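Local atomic coordinates of Rho-related gtp-binding protein RHOD (Homo sapiens, PDB entry 2J1L), a protein that binds guanine nucleotide as a small G protein of the Rho branch of the Ras family, here holding guanosine-5'-diphosphate and a magnesium ion. Residues K47-L51 with H85-T89; L50-F54 with V196-F200; A106-L110 with C136-P140; T148-K152 with Y185-R191. One frame throughout, in Å; residues are numbered along the deposited sequence.

Contact 1: K47-L51 with H85-T89; sequences KTSLL and HIWDT. With MG (magnesium ion), chain C; GDP (guanosine-5'-diphosphate), chain B.
Thr48 OG1 is the crossing point of the contact: it binds the magnesium ion at 2.4 Å and lies 2.9 Å from OD2 of Asp88, the two side chains meeting at about a right angle. The hydroxyl stands next to its own backbone N (chi1 -50°), and that N donates to GDP O1B at 2.8 Å, so one residue serves both metal and beta-phosphate. GDP O1B and three waters are the other modelled ligands of the ion. One of the waters donates to Asp88 OD1, though its modelled length is doubtfully short. Lys47 grips GDP O2B twice, through N at 3.0 Å and through NZ at 2.8 Å, its chain bending back at the last two torsions; NZ also bonds to Asp42 O. Ser49 holds O1A with both N and OG. Behind this polar layer Leu51 CD1 packs on Ile86 CG2 at 3.5 Å and on Asp88 CB, tying helix 47-55 to strand 80-88. Lys47 and Thr48 belong to the P-loop, and Asp88-Thr89 begins the DTAG motif of small G proteins. Asp88 lies in the second shell of the ion, next to its ligand Thr48 OG1, and its charge would probably polarise that hydroxyl.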
loop_
_atom_site.group_PDB
_atom_site.type_symbol
_atom_site.label_atom_id
_atom_site.label_comp_id
_atom_site.label_asym_id
_atom_site.label_seq_id
_atom_site.Cartn_x
_atom_site.Cartn_y
_atom_site.Cartn_z
ATOM N N LYS A 47 0.577 5.062 5.696
ATOM C CA LYS A 47 1.814 4.373 5.344
ATOM C C LYS A 47 2.691 4.089 6.563
ATOM O O LYS A 47 3.034 2.937 6.830
ATOM C CB LYS A 47 2.585 5.179 4.288
ATOM C CG LYS A 47 1.802 5.353 2.936
ATOM C CD LYS A 47 2.505 6.206 1.859
ATOM C CE LYS A 47 3.158 7.525 2.348
ATOM N NZ LYS A 47 2.184 8.503 2.881
ATOM N N THR A 48 3.043 5.126 7.316
ATOM C CA THR A 48 3.923 4.969 8.476
ATOM C C THR A 48 3.326 3.978 9.474
ATOM O O THR A 48 4.028 3.150 10.038
ATOM C CB THR A 48 4.202 6.324 9.166
ATOM O OG1 THR A 48 4.612 7.297 8.187
ATOM C CG2 THR A 48 5.296 6.173 10.221
ATOM N N SER A 49 2.013 4.043 9.656
ATOM C CA SER A 49 1.302 3.157 10.596
ATOM C C SER A 49 1.301 1.704 10.183
ATOM O O SER A 49 1.372 0.798 11.016
ATOM C CB SER A 49 -0.142 3.617 10.732
ATOM O OG SER A 49 -0.155 4.836 11.436
ATOM N N LEU A 50 1.187 1.485 8.890
ATOM C CA LEU A 50 1.284 0.145 8.342
ATOM C C LEU A 50 2.628 -0.438 8.791
ATOM O O LEU A 50 2.725 -1.560 9.275
ATOM C CB LEU A 50 1.170 0.239 6.814
ATOM C CG LEU A 50 0.798 -0.962 5.974
ATOM C CD1 LEU A 50 -0.606 -1.424 6.345
ATOM C CD2 LEU A 50 0.876 -0.581 4.499
ATOM N N LEU A 51 3.655 0.387 8.705
ATOM C CA LEU A 51 5.019 -0.041 8.985
ATOM C C LEU A 51 5.205 -0.351 10.438
ATOM O O LEU A 51 5.796 -1.364 10.776
ATOM C CB LEU A 51 6.009 1.042 8.565
ATOM C CG LEU A 51 7.130 0.484 7.713
ATOM C CD1 LEU A 51 7.983 1.630 7.173
ATOM C CD2 LEU A 51 7.937 -0.534 8.544
ATOM N N HIS A 85 13.694 -4.635 3.250
ATOM C CA HIS A 85 14.126 -3.270 3.490
ATOM C C HIS A 85 12.959 -2.443 3.076
ATOM O O HIS A 85 12.636 -2.422 1.905
ATOM C CB HIS A 85 15.358 -2.950 2.643
ATOM C CG HIS A 85 16.569 -3.746 3.030
ATOM N ND1 HIS A 85 17.769 -3.158 3.369
ATOM C CD2 HIS A 85 16.749 -5.081 3.175
ATOM C CE1 HIS A 85 18.644 -4.098 3.684
ATOM N NE2 HIS A 85 18.051 -5.273 3.576
ATOM N N ILE A 86 12.289 -1.814 4.037
ATOM C CA ILE A 86 11.104 -1.004 3.739
ATOM C C ILE A 86 11.381 0.503 3.869
ATOM O O ILE A 86 11.859 0.982 4.913
ATOM C CB ILE A 86 9.936 -1.380 4.671
ATOM C CG1 ILE A 86 9.543 -2.849 4.470
ATOM C CG2 ILE A 86 8.767 -0.440 4.426
ATOM C CD1 ILE A 86 9.167 -3.588 5.722
ATOM N N TRP A 87 11.049 1.237 2.810
ATOM C CA TRP A 87 11.298 2.676 2.728
ATOM C C TRP A 87 10.024 3.488 2.911
ATOM O O TRP A 87 9.013 3.211 2.296
ATOM C CB TRP A 87 11.915 3.006 1.376
ATOM C CG TRP A 87 13.339 2.533 1.239
ATOM C CD1 TRP A 87 13.761 1.279 0.877
ATOM C CD2 TRP A 87 14.516 3.294 1.472
ATOM N NE1 TRP A 87 15.130 1.230 0.852
ATOM C CE2 TRP A 87 15.618 2.453 1.222
ATOM C CE3 TRP A 87 14.750 4.603 1.875
ATOM C CZ2 TRP A 87 16.922 2.878 1.372
ATOM C CZ3 TRP A 87 16.046 5.029 2.001
ATOM C CH2 TRP A 87 17.116 4.173 1.750
ATOM N N ASP A 88 10.086 4.498 3.760
ATOM C CA ASP A 88 8.956 5.383 4.035
ATOM C C ASP A 88 9.453 6.842 3.969
ATOM O O ASP A 88 10.622 7.097 4.275
ATOM C CB ASP A 88 8.432 5.029 5.437
ATOM C CG ASP A 88 7.201 5.822 5.837
ATOM O OD1 ASP A 88 6.460 6.263 4.927
ATOM O OD2 ASP A 88 6.996 6.000 7.070
ATOM N N THR A 89 8.602 7.794 3.570
ATOM C CA THR A 89 8.979 9.238 3.616
ATOM C C THR A 89 8.460 9.956 4.873
ATOM O O THR A 89 8.928 11.059 5.224
ATOM C CB THR A 89 8.496 9.969 2.371
ATOM O OG1 THR A 89 8.850 9.181 1.222
ATOM C CG2 THR A 89 9.101 11.405 2.254
HETATM MG MG MG C . 3.792 9.170 7.008
HETATM P PB GDP B . 1.012 8.510 6.534
HETATM O O1B GDP B . 2.153 7.770 7.156
HETATM O O2B GDP B . 0.704 8.021 5.154
HETATM O O3B GDP B . 1.345 9.981 6.491
HETATM O O3A GDP B . -0.283 8.245 7.426
HETATM P PA GDP B . -0.060 7.828 8.979
HETATM O O1A GDP B . 0.460 6.420 9.150
HETATM O O2A GDP B . 0.930 8.783 9.594
HETATM O "O5'" GDP B . -1.548 7.932 9.605
HETATM C "C5'" GDP B . -2.383 9.052 9.347
HETATM C "C4'" GDP B . -3.587 9.045 10.272
HETATM O "O4'" GDP B . -4.459 7.917 10.067
HETATM C "C3'" GDP B . -3.138 8.936 11.730
HETATM O "O3'" GDP B . -4.129 9.505 12.605
HETATM C "C2'" GDP B . -3.127 7.462 11.988
HETATM O "O2'" GDP B . -3.284 7.140 13.360
HETATM C "C1'" GDP B . -4.361 7.063 11.231
HETATM N N9 GDP B . -4.294 5.655 10.838
HETATM C C8 GDP B . -3.263 4.977 10.297
HETATM N N7 GDP B . -3.635 3.691 10.035
HETATM C C5 GDP B . -4.912 3.554 10.419
HETATM C C6 GDP B . -5.898 2.475 10.418
HETATM O O6 GDP B . -5.622 1.318 9.983
HETATM N N1 GDP B . -7.106 2.776 10.905
HETATM C C2 GDP B . -7.433 3.996 11.381
HETATM N N2 GDP B . -8.682 4.202 11.860
HETATM N N3 GDP B . -6.582 5.038 11.411
HETATM C C4 GDP B . -5.337 4.853 10.943
HETATM O O HOH W 1 5.198 8.199 5.639
HETATM O O HOH W 2 3.437 9.265 9.140
HETATM O O HOH W 3 5.679 9.386 8.023
#

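Contact 2: L50-F54 with V196-F200; sequences LLMVF and VHAVF
Phe54 runs from helix 47-55 between Phe200 and His197 of helix 196-209. Its CB touches Val196 CG1 at 4.0 Å and also meets Phe200 CE2. With CG anti to the backbone N (chi1 -173°), the ring is swung across the neighbouring helix, and CG comes to 3.7 Å from Phe200 CD2. The Phe54 and Phe200 rings form an offset stack, their planes 11° apart and their centroids 4.4 Å apart. At the edge of the ring, CD1 and CE1 turn to His197: CE1 is 3.3 Å from ND1, the Phe54 edge meeting the imidazole face in an offset edge-to-face pair with planes at 70°. At the tip, CZ lies 3.7 Å from Phe200 CB, whose C-H sits over the phenyl face in a CH-pi contact. These three rings form an aromatic cluster where the helix that follows the P-loop and the C-terminal helix of the Ras-like fold cross at nearly a right angle, their local axes 10.0 Å apart. One turn earlier, Leu50 CG approaches Phe200 CE2 obliquely at 4.0 Å, while Leu50 CD1 slides past Val196 CG2. Val53 CG1 meets Val196 CG1, the two side chains at about a right angle. Beneath the cluster, Phe54 also rests on Leu84 and Ile86 of strand 80-88 and on Val73 and Leu75 of strand 69-77, which form the sheet floor.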
loop_
_atom_site.group_PDB
_atom_site.type_symbol
_atom_site.label_atom_id
_atom_site.label_comp_id
_atom_site.label_asym_id
_atom_site.label_seq_id
_atom_site.Cartn_x
_atom_site.Cartn_y
_atom_site.Cartn_z
ATOM N N LEU A 50 1.187 1.485 8.890
ATOM C CA LEU A 50 1.284 0.145 8.342
ATOM C C LEU A 50 2.628 -0.438 8.791
ATOM O O LEU A 50 2.725 -1.560 9.275
ATOM C CB LEU A 50 1.170 0.239 6.814
ATOM C CG LEU A 50 0.798 -0.962 5.974
ATOM C CD1 LEU A 50 -0.606 -1.424 6.345
ATOM C CD2 LEU A 50 0.876 -0.581 4.499
ATOM N N LEU A 51 3.655 0.387 8.705
ATOM C CA LEU A 51 5.019 -0.041 8.985
ATOM C C LEU A 51 5.205 -0.351 10.438
ATOM O O LEU A 51 5.796 -1.364 10.776
ATOM C CB LEU A 51 6.009 1.042 8.565
ATOM C CG LEU A 51 7.130 0.484 7.713
ATOM C CD1 LEU A 51 7.983 1.630 7.173
ATOM C CD2 LEU A 51 7.937 -0.534 8.544
ATOM N N MET A 52 4.683 0.520 11.296
ATOM C CA MET A 52 4.736 0.308 12.750
ATOM C C MET A 52 4.232 -1.064 13.082
ATOM O O MET A 52 4.932 -1.853 13.692
ATOM C CB MET A 52 3.839 1.288 13.523
ATOM C CG MET A 52 4.118 2.764 13.317
ATOM S SD MET A 52 5.838 3.185 13.581
ATOM N N VAL A 53 2.995 -1.336 12.691
ATOM C CA VAL A 53 2.338 -2.559 13.117
ATOM C C VAL A 53 3.148 -3.755 12.666
ATOM O O VAL A 53 3.451 -4.657 13.438
ATOM C CB VAL A 53 0.917 -2.643 12.555
ATOM C CG1 VAL A 53 0.419 -4.097 12.598
ATOM C CG2 VAL A 53 -0.013 -1.659 13.326
ATOM N N PHE A 54 3.530 -3.734 11.401
ATOM C CA PHE A 54 4.362 -4.791 10.857
ATOM C C PHE A 54 5.664 -4.954 11.663
ATOM O O PHE A 54 5.981 -6.041 12.100
ATOM C CB PHE A 54 4.657 -4.520 9.382
ATOM C CG PHE A 54 5.373 -5.636 8.705
ATOM C CD1 PHE A 54 4.863 -6.923 8.744
ATOM C CD2 PHE A 54 6.551 -5.405 8.025
ATOM C CE1 PHE A 54 5.523 -7.980 8.128
ATOM C CE2 PHE A 54 7.221 -6.453 7.389
ATOM C CZ PHE A 54 6.702 -7.751 7.449
ATOM N N VAL A 196 -2.098 -7.150 7.663
ATOM C CA VAL A 196 -0.925 -6.316 7.440
ATOM C C VAL A 196 0.304 -7.143 7.024
ATOM O O VAL A 196 0.993 -6.795 6.052
ATOM C CB VAL A 196 -0.647 -5.444 8.684
ATOM C CG1 VAL A 196 0.712 -4.759 8.579
ATOM C CG2 VAL A 196 -1.795 -4.412 8.837
ATOM N N HIS A 197 0.563 -8.236 7.728
ATOM C CA HIS A 197 1.618 -9.163 7.330
ATOM C C HIS A 197 1.384 -9.756 5.962
ATOM O O HIS A 197 2.349 -10.006 5.231
ATOM C CB HIS A 197 1.732 -10.344 8.304
ATOM C CG HIS A 197 2.341 -9.985 9.611
ATOM N ND1 HIS A 197 3.686 -10.153 9.866
ATOM C CD2 HIS A 197 1.795 -9.461 10.736
ATOM C CE1 HIS A 197 3.940 -9.758 11.106
ATOM N NE2 HIS A 197 2.807 -9.343 11.657
ATOM N N ALA A 198 0.127 -10.052 5.644
ATOM C CA ALA A 198 -0.198 -10.573 4.326
ATOM C C ALA A 198 0.237 -9.573 3.272
ATOM O O ALA A 198 0.825 -9.964 2.277
ATOM C CB ALA A 198 -1.688 -10.883 4.188
ATOM N N VAL A 199 0.005 -8.286 3.498
ATOM C CA VAL A 199 0.448 -7.304 2.519
ATOM C C VAL A 199 1.940 -7.442 2.237
ATOM O O VAL A 199 2.359 -7.453 1.088
ATOM C CB VAL A 199 0.151 -5.842 2.927
ATOM C CG1 VAL A 199 0.669 -4.907 1.873
ATOM C CG2 VAL A 199 -1.355 -5.625 3.152
ATOM N N PHE A 200 2.749 -7.555 3.270
ATOM C CA PHE A 200 4.183 -7.559 3.050
ATOM C C PHE A 200 4.697 -8.916 2.575
ATOM O O PHE A 200 5.761 -8.990 1.991
ATOM C CB PHE A 200 4.921 -7.083 4.289
ATOM C CG PHE A 200 4.767 -5.615 4.532
ATOM C CD1 PHE A 200 5.601 -4.696 3.892
ATOM C CD2 PHE A 200 3.774 -5.131 5.375
ATOM C CE1 PHE A 200 5.457 -3.365 4.099
ATOM C CE2 PHE A 200 3.643 -3.773 5.581
ATOM C CZ PHE A 200 4.475 -2.897 4.929
#

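Contact 3: A106-L110 with C136-P140; sequences ASVLL and CKKVP
Leu109 N donates to Pro140 O at 2.8 Å, with an N-H...O angle of 167° and the donor almost in line with the carbonyl bond. The same oxygen is also approached by Val108: its CA lies 3.4 Å away in a CA-H...O contact, and its CG2 touches the oxygen too. With CG1 between the backbone N and the carbonyl carbon (chi1 60°), the other methyl, CG2, lies anti to N and packs on Pro140 CB at 4.2 Å. On the preceding peptide, Ser107 O lies 3.1 Å from Pro140 CD; proline, lacking an N-H, presents a ring carbon to this carbonyl. Beside the ring, Val139 CG1 fits against Ser107 CB at 4.0 Å and, more loosely, against Leu109 CG. Leu109 CD1 then reaches on to Cys136 SG at 4.1 Å. What brings these groups back to the strand is the reversal after helix 118-135, where Lys137 leaves helical geometry with positive phi and the chain bends round to Val139 and Pro140. The pairing continues beyond the proline, with Leu109 also backbone-bonded to Ile142. Strand 106-114, helix 118-135 and strand 141-146 form a beta-alpha-beta unit of the Ras-like fold, and this contact closes its return. Strand 106-114 is also bonded to strand 34-41 on its other side, while helix 196-209 packs on Val108 through Ala207 and on Pro140 through Val206.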
loop_
_atom_site.group_PDB
_atom_site.type_symbol
_atom_site.label_atom_id
_atom_site.label_comp_id
_atom_site.label_asym_id
_atom_site.label_seq_id
_atom_site.Cartn_x
_atom_site.Cartn_y
_atom_site.Cartn_z
ATOM N N ALA A 106 16.054 -6.671 -5.503
ATOM C CA ALA A 106 14.685 -7.007 -5.989
ATOM C C ALA A 106 13.688 -6.074 -5.360
ATOM O O ALA A 106 13.785 -5.806 -4.170
ATOM C CB ALA A 106 14.313 -8.448 -5.670
ATOM N N SER A 107 12.729 -5.582 -6.139
ATOM C CA SER A 107 11.915 -4.457 -5.696
ATOM C C SER A 107 10.436 -4.599 -5.961
ATOM O O SER A 107 10.007 -5.419 -6.761
ATOM C CB SER A 107 12.404 -3.176 -6.362
ATOM O OG SER A 107 13.617 -2.770 -5.767
ATOM N N VAL A 108 9.672 -3.760 -5.266
ATOM C CA VAL A 108 8.221 -3.690 -5.404
ATOM C C VAL A 108 7.710 -2.423 -4.744
ATOM O O VAL A 108 8.246 -1.964 -3.727
ATOM C CB VAL A 108 7.508 -4.929 -4.803
ATOM C CG1 VAL A 108 7.805 -5.073 -3.318
ATOM C CG2 VAL A 108 5.994 -4.863 -5.053
ATOM N N LEU A 109 6.686 -1.848 -5.359
ATOM C CA LEU A 109 6.102 -0.579 -4.942
ATOM C C LEU A 109 4.720 -0.850 -4.424
ATOM O O LEU A 109 3.943 -1.557 -5.091
ATOM C CB LEU A 109 5.959 0.344 -6.133
ATOM C CG LEU A 109 7.172 1.154 -6.562
ATOM C CD1 LEU A 109 6.830 1.768 -7.885
ATOM C CD2 LEU A 109 7.530 2.232 -5.533
ATOM N N LEU A 110 4.415 -0.302 -3.251
ATOM C CA LEU A 110 3.087 -0.362 -2.692
ATOM C C LEU A 110 2.517 1.024 -2.801
ATOM O O LEU A 110 2.933 1.928 -2.082
ATOM C CB LEU A 110 3.117 -0.795 -1.233
ATOM C CG LEU A 110 3.782 -2.148 -0.904
ATOM C CD1 LEU A 110 3.670 -2.443 0.611
ATOM C CD2 LEU A 110 3.161 -3.282 -1.721
ATOM N N CYS A 136 10.244 4.253 -12.885
ATOM C CA CYS A 136 10.585 2.855 -12.546
ATOM C C CYS A 136 10.425 1.759 -13.603
ATOM O O CYS A 136 10.859 0.620 -13.359
ATOM C CB CYS A 136 9.767 2.415 -11.341
ATOM S SG CYS A 136 9.744 3.637 -10.003
ATOM N N LYS A 137 9.810 2.075 -14.748
ATOM C CA LYS A 137 9.662 1.111 -15.856
ATOM C C LYS A 137 9.128 -0.236 -15.339
ATOM O O LYS A 137 7.964 -0.341 -14.936
ATOM N N LYS A 138 10.002 -1.244 -15.312
ATOM C CA LYS A 138 9.606 -2.604 -14.946
ATOM C C LYS A 138 9.743 -2.962 -13.462
ATOM O O LYS A 138 10.412 -3.937 -13.128
ATOM N N VAL A 139 9.108 -2.192 -12.581
ATOM C CA VAL A 139 9.124 -2.490 -11.142
ATOM C C VAL A 139 7.703 -2.748 -10.653
ATOM O O VAL A 139 6.841 -1.913 -10.851
ATOM C CB VAL A 139 9.721 -1.342 -10.320
ATOM C CG1 VAL A 139 9.610 -1.656 -8.849
ATOM C CG2 VAL A 139 11.171 -1.125 -10.690
ATOM N N PRO A 140 7.453 -3.890 -9.993
ATOM C CA PRO A 140 6.069 -4.307 -9.779
ATOM C C PRO A 140 5.302 -3.421 -8.793
ATOM O O PRO A 140 5.875 -2.953 -7.812
ATOM C CB PRO A 140 6.204 -5.723 -9.199
ATOM C CG PRO A 140 7.633 -6.096 -9.358
ATOM C CD PRO A 140 8.402 -4.829 -9.383
#

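Contact 4: T148-K152 with Y185-R191; sequences TDLRK and YLECSAR. With GDP (guanosine-5'-diphosphate), chain B.
Asp149 carries its carboxylate between the backbone N and the carbonyl carbon (chi1 56°), and Ser189 extends OG away from its own N (chi1 175°); the two torsions bring Ser189 OG to Asp149 OD1, where it donates at 2.6 Å. The hydroxyl comes from above the carboxylate plane, while the guanine of GDP reads both carboxylate oxygens: N1 donates to OD1 at 2.9 Å and N2 to OD2 at 3.0 Å. OD1 is therefore gripped by two donors, and Ser189, itself part of the nucleotide pocket and with its OG also bonded to Leu192 N, helps to position Asp149. On the same edge of the base, next to N1, GDP O6 accepts from Arg191 N at 3.1 Å. Next along, Thr148 N bonds to Cys188 O at 3.3 Å, and Thr148 CG2 packs on Glu187 CB. Farther from the nucleotide, Arg151 grips Glu187 end-on with two nitrogens: NH1 meets OE2 at 2.7 Å, and NH2 meets OE1 more distantly. The oxygens lie near the guanidinium plane, yet the carboxylate is turned 43° from it. Tyr185 OH donates to the anti lone pair of Glu187 OE2 at 2.6 Å, so that oxygen too has two donors, which should restrict the rotation of the carboxylate. Arg151 NH1 has a further bond to Val168 O. Lys147-Thr148-Asp149 supply the KxD part of the NKxD motif, and Ser189-Ala190-Arg191 is a variant of the SAK motif with arginine in place of lysine; these are the paired loops that form the guanine-specificity site of small G proteins.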
loop_
_atom_site.group_PDB
_atom_site.type_symbol
_atom_site.label_atom_id
_atom_site.label_comp_id
_atom_site.label_asym_id
_atom_site.label_seq_id
_atom_site.Cartn_x
_atom_site.Cartn_y
_atom_site.Cartn_z
ATOM N N THR A 148 -9.092 -0.048 6.439
ATOM C CA THR A 148 -10.353 -0.727 6.081
ATOM C C THR A 148 -11.350 -0.810 7.252
ATOM O O THR A 148 -12.552 -1.034 7.056
ATOM C CB THR A 148 -10.103 -2.146 5.556
ATOM O OG1 THR A 148 -9.394 -2.909 6.547
ATOM C CG2 THR A 148 -9.282 -2.112 4.252
ATOM N N ASP A 149 -10.857 -0.612 8.468
ATOM C CA ASP A 149 -11.724 -0.580 9.638
ATOM C C ASP A 149 -12.725 0.582 9.592
ATOM O O ASP A 149 -13.816 0.500 10.186
ATOM C CB ASP A 149 -10.890 -0.515 10.919
ATOM C CG ASP A 149 -9.943 0.660 10.938
ATOM O OD1 ASP A 149 -8.990 0.683 10.109
ATOM O OD2 ASP A 149 -10.141 1.555 11.784
ATOM N N LEU A 150 -12.371 1.643 8.871
ATOM C CA LEU A 150 -13.187 2.865 8.840
ATOM C C LEU A 150 -14.429 2.823 7.929
ATOM O O LEU A 150 -15.244 3.743 7.971
ATOM C CB LEU A 150 -12.307 4.074 8.487
ATOM C CG LEU A 150 -11.278 4.449 9.569
ATOM C CD1 LEU A 150 -10.566 5.764 9.212
ATOM C CD2 LEU A 150 -11.947 4.533 10.928
ATOM N N ARG A 151 -14.579 1.772 7.121
ATOM C CA ARG A 151 -15.844 1.510 6.422
ATOM C C ARG A 151 -16.970 1.264 7.415
ATOM O O ARG A 151 -18.097 1.713 7.205
ATOM C CB ARG A 151 -15.749 0.281 5.532
ATOM C CG ARG A 151 -14.744 0.383 4.427
ATOM C CD ARG A 151 -14.988 -0.694 3.384
ATOM N NE ARG A 151 -14.036 -0.559 2.282
ATOM C CZ ARG A 151 -13.117 -1.452 1.932
ATOM N NH1 ARG A 151 -12.326 -1.194 0.906
ATOM N NH2 ARG A 151 -12.971 -2.598 2.578
ATOM N N LYS A 152 -16.672 0.528 8.485
ATOM C CA LYS A 152 -17.645 0.333 9.557
ATOM C C LYS A 152 -18.044 1.681 10.211
ATOM O O LYS A 152 -19.150 1.796 10.742
ATOM C CB LYS A 152 -17.132 -0.671 10.602
ATOM C CG LYS A 152 -17.231 -2.131 10.170
ATOM N N TYR A 185 -4.175 -6.211 -5.750
ATOM C CA TYR A 185 -4.796 -5.270 -4.847
ATOM C C TYR A 185 -5.062 -5.966 -3.531
ATOM O O TYR A 185 -5.610 -7.061 -3.490
ATOM C CB TYR A 185 -6.096 -4.727 -5.412
ATOM C CG TYR A 185 -6.891 -3.954 -4.390
ATOM C CD1 TYR A 185 -6.604 -2.634 -4.112
ATOM C CD2 TYR A 185 -7.917 -4.560 -3.673
ATOM C CE1 TYR A 185 -7.313 -1.944 -3.146
ATOM C CE2 TYR A 185 -8.629 -3.870 -2.716
ATOM C CZ TYR A 185 -8.322 -2.582 -2.459
ATOM O OH TYR A 185 -9.036 -1.913 -1.520
ATOM N N LEU A 186 -4.667 -5.309 -2.448
ATOM C CA LEU A 186 -4.820 -5.843 -1.117
ATOM C C LEU A 186 -5.329 -4.760 -0.206
ATOM O O LEU A 186 -5.223 -3.578 -0.500
ATOM C CB LEU A 186 -3.481 -6.334 -0.611
ATOM C CG LEU A 186 -2.804 -7.414 -1.465
ATOM C CD1 LEU A 186 -1.263 -7.339 -1.347
ATOM C CD2 LEU A 186 -3.353 -8.785 -1.073
ATOM N N GLU A 187 -5.876 -5.185 0.913
ATOM C CA GLU A 187 -6.449 -4.292 1.909
ATOM C C GLU A 187 -6.038 -4.725 3.291
ATOM O O GLU A 187 -5.864 -5.930 3.556
ATOM C CB GLU A 187 -7.949 -4.394 1.881
ATOM C CG GLU A 187 -8.558 -3.782 0.698
ATOM C CD GLU A 187 -10.070 -3.856 0.759
ATOM O OE1 GLU A 187 -10.607 -4.613 1.595
ATOM O OE2 GLU A 187 -10.713 -3.141 -0.032
ATOM N N CYS A 188 -5.956 -3.749 4.185
ATOM C CA CYS A 188 -5.580 -4.015 5.555
ATOM C C CYS A 188 -6.047 -2.891 6.446
ATOM O O CYS A 188 -6.404 -1.815 5.969
ATOM C CB CYS A 188 -4.074 -4.107 5.641
ATOM S SG CYS A 188 -3.312 -2.599 5.060
ATOM N N SER A 189 -6.046 -3.171 7.742
ATOM C CA SER A 189 -6.229 -2.167 8.763
ATOM C C SER A 189 -5.052 -2.278 9.712
ATOM O O SER A 189 -4.885 -3.305 10.362
ATOM C CB SER A 189 -7.534 -2.400 9.533
ATOM O OG SER A 189 -7.652 -1.485 10.620
ATOM N N ALA A 190 -4.227 -1.241 9.783
ATOM C CA ALA A 190 -3.130 -1.232 10.730
ATOM C C ALA A 190 -3.680 -1.142 12.152
ATOM O O ALA A 190 -3.087 -1.662 13.093
ATOM C CB ALA A 190 -2.199 -0.084 10.439
ATOM N N ARG A 191 -4.839 -0.507 12.304
ATOM C CA ARG A 191 -5.461 -0.352 13.613
ATOM C C ARG A 191 -5.849 -1.687 14.251
ATOM O O ARG A 191 -5.645 -1.872 15.442
ATOM C CB ARG A 191 -6.702 0.544 13.509
ATOM C CG ARG A 191 -7.454 0.740 14.829
ATOM C CD ARG A 191 -6.613 1.544 15.821
ATOM N NE ARG A 191 -6.556 2.957 15.426
ATOM C CZ ARG A 191 -7.198 3.956 16.036
ATOM N NH1 ARG A 191 -7.950 3.736 17.115
ATOM N NH2 ARG A 191 -7.070 5.196 15.565
HETATM P PB GDP B . 1.012 8.510 6.534
HETATM O O1B GDP B . 2.153 7.770 7.156
HETATM O O2B GDP B . 0.704 8.021 5.154
HETATM O O3B GDP B . 1.345 9.981 6.491
HETATM O O3A GDP B . -0.283 8.245 7.426
HETATM P PA GDP B . -0.060 7.828 8.979
HETATM O O1A GDP B . 0.460 6.420 9.150
HETATM O O2A GDP B . 0.930 8.783 9.594
HETATM O "O5'" GDP B . -1.548 7.932 9.605
HETATM C "C5'" GDP B . -2.383 9.052 9.347
HETATM C "C4'" GDP B . -3.587 9.045 10.272
HETATM O "O4'" GDP B . -4.459 7.917 10.067
HETATM C "C3'" GDP B . -3.138 8.936 11.730
HETATM O "O3'" GDP B . -4.129 9.505 12.605
HETATM C "C2'" GDP B . -3.127 7.462 11.988
HETATM O "O2'" GDP B . -3.284 7.140 13.360
HETATM C "C1'" GDP B . -4.361 7.063 11.231
HETATM N N9 GDP B . -4.294 5.655 10.838
HETATM C C8 GDP B . -3.263 4.977 10.297
HETATM N N7 GDP B . -3.635 3.691 10.035
HETATM C C5 GDP B . -4.912 3.554 10.419
HETATM C C6 GDP B . -5.898 2.475 10.418
HETATM O O6 GDP B . -5.622 1.318 9.983
HETATM N N1 GDP B . -7.106 2.776 10.905
HETATM C C2 GDP B . -7.433 3.996 11.381
HETATM N N2 GDP B . -8.682 4.202 11.860
HETATM N N3 GDP B . -6.582 5.038 11.411
HETATM C C4 GDP B . -5.337 4.853 10.943
#

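How the contacts relate
Contacts 1 and 4 hold opposite ends of one ligand: contact 1 takes the phosphates and magnesium ion, contact 4 the guanine, with centres 16 Å apart. Helix 47-55 connects them, since Leu50 and Ser49 pack against Cys188 and Ala190. The same helix runs on into contact 2, which shares Leu50 and Leu51 with contact 1; Ile86 CD1 meets Phe54 CE2 at 3.8 Å, and the centres are 9 Å apart. Contact 2 also touches contact 4, Val196 CG2 lying 3.6 Å from Ser189 O. Contact 3 stands away from the nucleotide, with the side chain of Leu109 about 14 Å from GDP. It joins the hydrophobic core through Leu110 CD1, 4.0 Å from Phe200 CE1 of contact 2.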